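Local coordinates for profilin-1A (Acanthamoeba castellanii, PDB 1ACF), which binds monomeric actin, hindering its polymerization at high concentration and promoting it at low, and also binds the phosphoinositide PIP2, at residues Gln3-Thr8 against Ala19-Leu24. Sequence-based numbering, arbitrary orientation.
Sequences QTYVDT and AAILGL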
loop_
_atom_site.group_PDB
_atom_site.type_symbol
_atom_site.label_atom_id
_atom_site.label_comp_id
_atom_site.label_asym_id
_atom_site.label_seq_id
_atom_site.Cartn_x
_atom_site.Cartn_y
_atom_site.Cartn_z
ATOM N N GLN A 3 -10.644 -6.480 8.072
ATOM C CA GLN A 3 -10.335 -7.802 7.490
ATOM C C GLN A 3 -11.023 -7.954 6.139
ATOM O O GLN A 3 -10.379 -8.318 5.103
ATOM C CB GLN A 3 -10.601 -8.961 8.397
ATOM C CG GLN A 3 -9.772 -10.226 8.027
ATOM C CD GLN A 3 -8.295 -10.018 8.068
ATOM O OE1 GLN A 3 -7.580 -10.112 7.083
ATOM N NE2 GLN A 3 -7.696 -9.739 9.201
ATOM N N THR A 4 -12.306 -7.660 6.101
ATOM C CA THR A 4 -13.016 -7.641 4.835
ATOM C C THR A 4 -12.426 -6.753 3.773
ATOM O O THR A 4 -12.425 -7.170 2.601
ATOM C CB THR A 4 -14.536 -7.220 5.058
ATOM O OG1 THR A 4 -14.926 -8.083 6.161
ATOM C CG2 THR A 4 -15.428 -7.304 3.840
ATOM N N TYR A 5 -12.015 -5.524 4.047
ATOM C CA TYR A 5 -11.486 -4.581 3.086
ATOM C C TYR A 5 -10.365 -5.215 2.244
ATOM O O TYR A 5 -10.341 -5.114 1.030
ATOM C CB TYR A 5 -10.934 -3.235 3.684
ATOM C CG TYR A 5 -12.100 -2.404 4.204
ATOM C CD1 TYR A 5 -13.264 -2.280 3.466
ATOM C CD2 TYR A 5 -12.073 -1.820 5.457
ATOM C CE1 TYR A 5 -14.359 -1.571 3.924
ATOM C CE2 TYR A 5 -13.137 -1.087 5.947
ATOM C CZ TYR A 5 -14.294 -0.973 5.187
ATOM O OH TYR A 5 -15.378 -0.261 5.648
ATOM N N VAL A 6 -9.438 -5.743 2.996
ATOM C CA VAL A 6 -8.256 -6.471 2.614
ATOM C C VAL A 6 -8.611 -7.754 1.851
ATOM O O VAL A 6 -8.180 -7.924 0.690
ATOM C CB VAL A 6 -7.458 -6.735 3.928
ATOM C CG1 VAL A 6 -6.673 -8.006 3.850
ATOM C CG2 VAL A 6 -6.563 -5.587 4.372
ATOM N N ASP A 7 -9.384 -8.654 2.449
ATOM C CA ASP A 7 -9.705 -9.981 1.842
ATOM C C ASP A 7 -10.559 -9.872 0.628
ATOM O O ASP A 7 -10.214 -10.375 -0.496
ATOM C CB ASP A 7 -10.245 -10.931 2.907
ATOM C CG ASP A 7 -9.248 -11.286 3.985
ATOM O OD1 ASP A 7 -7.982 -11.280 3.884
ATOM O OD2 ASP A 7 -9.779 -11.651 5.076
ATOM N N THR A 8 -11.706 -9.252 0.795
ATOM C CA THR A 8 -12.690 -9.024 -0.227
ATOM C C THR A 8 -12.534 -7.848 -1.160
ATOM O O THR A 8 -12.711 -7.973 -2.394
ATOM C CB THR A 8 -14.138 -8.878 0.441
ATOM O OG1 THR A 8 -14.263 -9.982 1.387
ATOM C CG2 THR A 8 -15.226 -8.882 -0.618
ATOM N N ALA A 19 -2.501 -7.589 0.395
ATOM C CA ALA A 19 -2.910 -6.185 0.821
ATOM C C ALA A 19 -2.912 -6.052 2.326
ATOM O O ALA A 19 -3.140 -6.968 3.142
ATOM C CB ALA A 19 -4.250 -5.841 0.196
ATOM N N ALA A 20 -2.605 -4.862 2.787
ATOM C CA ALA A 20 -2.636 -4.571 4.242
ATOM C C ALA A 20 -3.260 -3.162 4.385
ATOM O O ALA A 20 -3.274 -2.437 3.380
ATOM C CB ALA A 20 -1.292 -4.638 4.908
ATOM N N ILE A 21 -3.751 -2.897 5.583
ATOM C CA ILE A 21 -4.313 -1.586 5.926
ATOM C C ILE A 21 -3.612 -1.119 7.199
ATOM O O ILE A 21 -3.677 -1.836 8.225
ATOM C CB ILE A 21 -5.851 -1.466 6.056
ATOM C CG1 ILE A 21 -6.600 -1.428 4.713
ATOM C CG2 ILE A 21 -6.130 -0.138 6.838
ATOM C CD1 ILE A 21 -8.141 -1.611 4.935
ATOM N N LEU A 22 -2.899 -0.006 7.034
ATOM C CA LEU A 22 -2.211 0.526 8.226
ATOM C C LEU A 22 -2.796 1.830 8.810
ATOM O O LEU A 22 -3.520 2.609 8.190
ATOM C CB LEU A 22 -0.768 0.848 7.840
ATOM C CG LEU A 22 0.326 -0.120 7.562
ATOM C CD1 LEU A 22 -0.154 -1.337 6.827
ATOM C CD2 LEU A 22 1.372 0.690 6.805
ATOM N N GLY A 23 -2.313 2.077 10.010
ATOM C CA GLY A 23 -2.536 3.264 10.819
ATOM C C GLY A 23 -1.340 4.207 10.499
ATOM O O GLY A 23 -0.280 3.790 10.068
ATOM N N LEU A 24 -1.574 5.496 10.741
ATOM C CA LEU A 24 -0.578 6.560 10.516
ATOM C C LEU A 24 0.541 6.417 11.510
ATOM O O LEU A 24 1.596 7.083 11.307
ATOM C CB LEU A 24 -1.298 7.921 10.403
ATOM C CG LEU A 24 -2.171 8.216 9.202
ATOM C CD1 LEU A 24 -2.653 9.679 9.222
ATOM C CD2 LEU A 24 -1.391 8.021 7.912
#
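Ile21, on strand 18-23, reaches from the sheet to the N-terminal helix of profilin. Its CB points toward the helix, and chi1 of -76° sets CG1 anti to the carbonyl carbon and CG2 anti to the backbone N. CG1 lies 4.2 Å from CG2 of Val6, a loose methylene-to-methyl contact. The chain then runs extended (chi2 168°), carrying CD1 to 3.5 Å from CB of Tyr5, the tightest approach between the two segments. From there CD1 also meets the near part of the Tyr5 ring, 4.0 Å from CD2, at an oblique angle, while Trp2 packs against both Tyr5 and Ile21. One residue on, Val6 turns both methyls to the carbonyl O of Ala19, CG1 at 3.7 Å and CG2 at 3.9 Å, and CG2 also lies 4.1 Å from CA of Ala20. The helix runs roughly antiparallel to the strand; the axes of the short segments approach to 7.9 Å, and the CA atoms of Val6 and Ala19 to 5.6 Å. Backbone hydrogen bonds join Ile21 to strand 28-31 and Ala20 to Val97 of strand 94-100. Both segments belong to the N-terminal region, residues 1-35, predicted to bind actin. Between them the contact is van der Waals packing, mostly of aliphatic groups, and carries no directed polar bond.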